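Local atomic coordinates of HAT1-interacting factor 1 (Saccharomyces cerevisiae, PDB entry 4NQ0), a protein that chaperones histones H3 and H4 as part of the nuclear HAT-B acetyltransferase complex and takes part in chromatin assembly and telomere silencing. Residues Phe38-Leu49 / Leu63-Met74. Sequence-based numbering, arbitrary orientation.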
loop_
_atom_site.group_PDB
_atom_site.type_symbol
_atom_site.label_atom_id
_atom_site.label_comp_id
_atom_site.label_asym_id
_atom_site.label_seq_id
_atom_site.Cartn_x
_atom_site.Cartn_y
_atom_site.Cartn_z
ATOM N N PHE A 38 -6.158 -13.667 12.645
ATOM C CA PHE A 38 -6.221 -12.218 12.415
ATOM C C PHE A 38 -6.607 -11.407 13.643
ATOM O O PHE A 38 -5.982 -10.393 13.938
ATOM C CB PHE A 38 -7.206 -11.914 11.294
ATOM C CG PHE A 38 -6.839 -12.538 9.977
ATOM C CD1 PHE A 38 -5.596 -12.297 9.403
ATOM C CD2 PHE A 38 -7.739 -13.349 9.300
ATOM C CE1 PHE A 38 -5.249 -12.863 8.182
ATOM C CE2 PHE A 38 -7.397 -13.920 8.076
ATOM C CZ PHE A 38 -6.148 -13.670 7.519
ATOM N N LEU A 39 -7.652 -11.832 14.337
ATOM C CA LEU A 39 -8.053 -11.182 15.573
ATOM C C LEU A 39 -6.884 -11.221 16.555
ATOM O O LEU A 39 -6.593 -10.232 17.229
ATOM C CB LEU A 39 -9.282 -11.870 16.162
ATOM C CG LEU A 39 -9.776 -11.413 17.540
ATOM C CD1 LEU A 39 -10.149 -9.938 17.538
ATOM C CD2 LEU A 39 -10.954 -12.278 17.982
ATOM N N GLU A 40 -6.200 -12.358 16.590
ATOM C CA GLU A 40 -5.121 -12.597 17.530
ATOM C C GLU A 40 -3.871 -11.756 17.223
ATOM O O GLU A 40 -3.235 -11.242 18.135
ATOM C CB GLU A 40 -4.776 -14.085 17.560
ATOM C CG GLU A 40 -5.900 -14.990 18.109
ATOM C CD GLU A 40 -6.864 -15.539 17.035
ATOM O OE1 GLU A 40 -6.889 -15.034 15.877
ATOM O OE2 GLU A 40 -7.612 -16.492 17.367
ATOM N N ALA A 41 -3.531 -11.624 15.942
ATOM C CA ALA A 41 -2.413 -10.763 15.510
ATOM C C ALA A 41 -2.731 -9.290 15.783
ATOM O O ALA A 41 -1.878 -8.542 16.256
ATOM C CB ALA A 41 -2.105 -10.984 14.033
ATOM N N ALA A 42 -3.971 -8.890 15.504
ATOM C CA ALA A 42 -4.420 -7.523 15.768
ATOM C C ALA A 42 -4.384 -7.181 17.263
ATOM O O ALA A 42 -3.838 -6.133 17.662
ATOM C CB ALA A 42 -5.816 -7.314 15.211
ATOM N N LYS A 43 -4.964 -8.054 18.089
ATOM C CA LYS A 43 -4.953 -7.847 19.536
ATOM C C LYS A 43 -3.534 -7.722 20.039
ATOM O O LYS A 43 -3.241 -6.903 20.892
ATOM C CB LYS A 43 -5.658 -8.983 20.291
ATOM C CG LYS A 43 -7.175 -8.907 20.233
ATOM C CD LYS A 43 -7.866 -9.641 21.397
ATOM C CE LYS A 43 -8.200 -11.107 21.083
ATOM N NZ LYS A 43 -9.573 -11.504 21.585
ATOM N N ARG A 44 -2.659 -8.556 19.508
ATOM C CA ARG A 44 -1.262 -8.550 19.908
ATOM C C ARG A 44 -0.623 -7.185 19.646
ATOM O O ARG A 44 0.134 -6.670 20.478
ATOM C CB ARG A 44 -0.507 -9.614 19.122
ATOM C CG ARG A 44 0.786 -10.007 19.744
ATOM C CD ARG A 44 0.570 -11.180 20.659
ATOM N NE ARG A 44 1.702 -11.348 21.549
ATOM C CZ ARG A 44 1.794 -12.298 22.466
ATOM N NH1 ARG A 44 0.821 -13.193 22.613
ATOM N NH2 ARG A 44 2.869 -12.357 23.236
ATOM N N CYS A 45 -0.913 -6.621 18.475
ATOM C CA CYS A 45 -0.401 -5.300 18.090
ATOM C C CYS A 45 -1.032 -4.229 18.958
ATOM O O CYS A 45 -0.341 -3.375 19.487
ATOM C CB CYS A 45 -0.707 -4.989 16.615
ATOM S SG CYS A 45 0.197 -6.012 15.432
ATOM N N GLN A 46 -2.357 -4.282 19.091
ATOM C CA GLN A 46 -3.092 -3.292 19.873
ATOM C C GLN A 46 -2.582 -3.199 21.318
ATOM O O GLN A 46 -2.289 -2.115 21.807
ATOM C CB GLN A 46 -4.591 -3.614 19.866
ATOM C CG GLN A 46 -5.430 -2.728 20.773
ATOM C CD GLN A 46 -5.902 -3.458 22.013
ATOM O OE1 GLN A 46 -6.397 -4.586 21.920
ATOM N NE2 GLN A 46 -5.767 -2.817 23.187
ATOM N N GLN A 47 -2.475 -4.343 21.986
ATOM C CA GLN A 47 -2.049 -4.369 23.386
ATOM C C GLN A 47 -0.593 -3.945 23.534
ATOM O O GLN A 47 -0.237 -3.278 24.492
ATOM C CB GLN A 47 -2.255 -5.756 23.985
ATOM C CG GLN A 47 -3.720 -6.171 24.057
ATOM C CD GLN A 47 -3.876 -7.643 24.308
ATOM O OE1 GLN A 47 -2.956 -8.298 24.798
ATOM N NE2 GLN A 47 -5.034 -8.184 23.964
ATOM N N THR A 48 0.255 -4.326 22.586
ATOM C CA THR A 48 1.642 -3.867 22.613
ATOM C C THR A 48 1.664 -2.345 22.457
ATOM O O THR A 48 2.341 -1.664 23.224
ATOM C CB THR A 48 2.511 -4.557 21.529
ATOM O OG1 THR A 48 2.409 -5.981 21.673
ATOM C CG2 THR A 48 3.976 -4.143 21.657
ATOM N N LEU A 49 0.891 -1.814 21.500
ATOM C CA LEU A 49 0.878 -0.371 21.259
ATOM C C LEU A 49 0.352 0.399 22.492
ATOM O O LEU A 49 0.901 1.434 22.830
ATOM C CB LEU A 49 0.102 0.007 19.977
ATOM C CG LEU A 49 0.821 -0.237 18.633
ATOM C CD1 LEU A 49 -0.111 -0.147 17.441
ATOM C CD2 LEU A 49 2.008 0.704 18.436
ATOM N N LEU A 63 4.150 -2.804 13.710
ATOM C CA LEU A 63 3.001 -2.920 14.602
ATOM C C LEU A 63 1.751 -2.352 13.941
ATOM O O LEU A 63 0.665 -2.907 14.075
ATOM C CB LEU A 63 3.249 -2.218 15.940
ATOM C CG LEU A 63 4.268 -2.905 16.864
ATOM C CD1 LEU A 63 4.712 -1.964 17.951
ATOM C CD2 LEU A 63 3.707 -4.185 17.461
ATOM N N PHE A 64 1.917 -1.253 13.215
ATOM C CA PHE A 64 0.804 -0.621 12.515
ATOM C C PHE A 64 0.413 -1.393 11.261
ATOM O O PHE A 64 -0.776 -1.626 11.006
ATOM C CB PHE A 64 1.162 0.840 12.204
ATOM C CG PHE A 64 1.197 1.720 13.426
ATOM C CD1 PHE A 64 0.070 2.434 13.812
ATOM C CD2 PHE A 64 2.348 1.820 14.203
ATOM C CE1 PHE A 64 0.090 3.246 14.947
ATOM C CE2 PHE A 64 2.369 2.621 15.336
ATOM C CZ PHE A 64 1.249 3.336 15.705
ATOM N N THR A 65 1.406 -1.850 10.502
ATOM C CA THR A 65 1.118 -2.545 9.235
ATOM C C THR A 65 0.509 -3.931 9.441
ATOM O O THR A 65 -0.459 -4.300 8.761
ATOM C CB THR A 65 2.355 -2.625 8.326
ATOM O OG1 THR A 65 3.361 -3.442 8.937
ATOM C CG2 THR A 65 2.908 -1.225 8.081
ATOM N N ILE A 66 1.041 -4.683 10.398
ATOM C CA ILE A 66 0.440 -5.964 10.785
ATOM C C ILE A 66 -0.973 -5.758 11.335
ATOM O O ILE A 66 -1.907 -6.466 10.940
ATOM C CB ILE A 66 1.321 -6.717 11.811
ATOM C CG1 ILE A 66 2.658 -7.106 11.165
ATOM C CG2 ILE A 66 0.611 -7.966 12.320
ATOM C CD1 ILE A 66 3.727 -7.441 12.150
ATOM N N PHE A 67 -1.134 -4.770 12.220
ATOM C CA PHE A 67 -2.440 -4.441 12.803
ATOM C C PHE A 67 -3.436 -4.144 11.671
ATOM O O PHE A 67 -4.560 -4.655 11.664
ATOM C CB PHE A 67 -2.287 -3.229 13.742
ATOM C CG PHE A 67 -3.426 -3.007 14.741
ATOM C CD1 PHE A 67 -4.656 -3.663 14.657
ATOM C CD2 PHE A 67 -3.259 -2.065 15.748
ATOM C CE1 PHE A 67 -5.665 -3.393 15.580
ATOM C CE2 PHE A 67 -4.261 -1.796 16.671
ATOM C CZ PHE A 67 -5.461 -2.462 16.588
ATOM N N ALA A 68 -3.015 -3.332 10.704
ATOM C CA ALA A 68 -3.882 -2.950 9.595
ATOM C C ALA A 68 -4.284 -4.160 8.752
ATOM O O ALA A 68 -5.456 -4.341 8.445
ATOM C CB ALA A 68 -3.206 -1.907 8.729
ATOM N N GLN A 69 -3.314 -4.985 8.379
ATOM C CA GLN A 69 -3.615 -6.215 7.649
ATOM C C GLN A 69 -4.594 -7.079 8.425
ATOM O O GLN A 69 -5.581 -7.546 7.866
ATOM C CB GLN A 69 -2.356 -7.025 7.391
ATOM C CG GLN A 69 -1.377 -6.377 6.437
ATOM C CD GLN A 69 -0.867 -7.346 5.387
ATOM O OE1 GLN A 69 0.338 -7.546 5.247
ATOM N NE2 GLN A 69 -1.788 -7.956 4.645
ATOM N N ALA A 70 -4.325 -7.265 9.719
ATOM C CA ALA A 70 -5.147 -8.134 10.555
ATOM C C ALA A 70 -6.598 -7.695 10.517
ATOM O O ALA A 70 -7.496 -8.504 10.265
ATOM C CB ALA A 70 -4.638 -8.146 11.988
ATOM N N VAL A 71 -6.818 -6.402 10.746
ATOM C CA VAL A 71 -8.162 -5.860 10.841
ATOM C C VAL A 71 -8.852 -5.834 9.472
ATOM O O VAL A 71 -10.047 -6.093 9.371
ATOM C CB VAL A 71 -8.144 -4.460 11.491
ATOM C CG1 VAL A 71 -9.515 -3.847 11.474
ATOM C CG2 VAL A 71 -7.624 -4.557 12.925
ATOM N N TYR A 72 -8.099 -5.539 8.421
ATOM C CA TYR A 72 -8.637 -5.618 7.064
ATOM C C TYR A 72 -9.188 -7.020 6.791
ATOM O O TYR A 72 -10.332 -7.177 6.366
ATOM C CB TYR A 72 -7.557 -5.257 6.032
ATOM C CG TYR A 72 -7.907 -5.611 4.601
ATOM C CD1 TYR A 72 -9.076 -5.141 4.014
ATOM C CD2 TYR A 72 -7.060 -6.402 3.828
ATOM C CE1 TYR A 72 -9.396 -5.455 2.699
ATOM C CE2 TYR A 72 -7.371 -6.721 2.516
ATOM C CZ TYR A 72 -8.540 -6.242 1.956
ATOM O OH TYR A 72 -8.859 -6.558 0.653
ATOM N N ASN A 73 -8.369 -8.031 7.055
ATOM C CA ASN A 73 -8.764 -9.421 6.813
ATOM C C ASN A 73 -9.923 -9.915 7.678
ATOM O O ASN A 73 -10.642 -10.834 7.280
ATOM C CB ASN A 73 -7.559 -10.345 6.949
ATOM C CG ASN A 73 -6.823 -10.516 5.644
ATOM O OD1 ASN A 73 -7.358 -11.103 4.704
ATOM N ND2 ASN A 73 -5.595 -10.001 5.568
ATOM N N MET A 74 -10.092 -9.306 8.851
ATOM C CA MET A 74 -11.241 -9.571 9.710
ATOM C C MET A 74 -12.519 -9.116 9.021
ATOM O O MET A 74 -13.549 -9.791 9.098
ATOM C CB MET A 74 -11.109 -8.849 11.064
ATOM C CG MET A 74 -10.205 -9.536 12.086
ATOM S SD MET A 74 -9.806 -8.474 13.506
ATOM C CE MET A 74 -11.440 -8.154 14.177
#
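The ring of Phe-67 is a knob set among Ala-42, Cys-45, Gln-46 and Leu-49. A chi1 of -162° swings the ring away from the backbone N and lays one face against the 38-49 backbone, where Ala-42 O and Gln-46 N lie over it, while Gln-46 CB meets Phe-67 CZ at 3.6 Å and Leu-49 CD1 comes up to an edge. Replacing Phe-67 with alanine would probably open a gap among these four residues and let Leu-49 shift. Small side chains let the helices come close beside it: Ala-70 CB sits 3.5 Å from Ala-42 CB and 3.3 Å from Phe-38 O. Helices 38-51 and 61-77 form an antiparallel hairpin, the axes of the two segments 8.1 Å apart at 145°, in keeping with the helix pairs of a TPR-type, all-helical fold; helix 14-34 packs against both. At one end, Phe-38 lies flat under Asn-73, ring and amide planes 9° apart, and Asn-73 CB stands 3.5 Å over the ring centre in a CH-pi contact. Met-74 SD lies 3.8 Å from Leu-39 CA, and the turn about CG-SD brings Met-74 CE to Leu-39 CD1. Toward the other end Cys-45 SG touches Ile-66 CG2, and Leu-49 forks: CD1 sits over the face of Phe-64 in a CH-pi contact, 4.1 Å from the ring centroid, while CD2 reaches Leu-63 CD1.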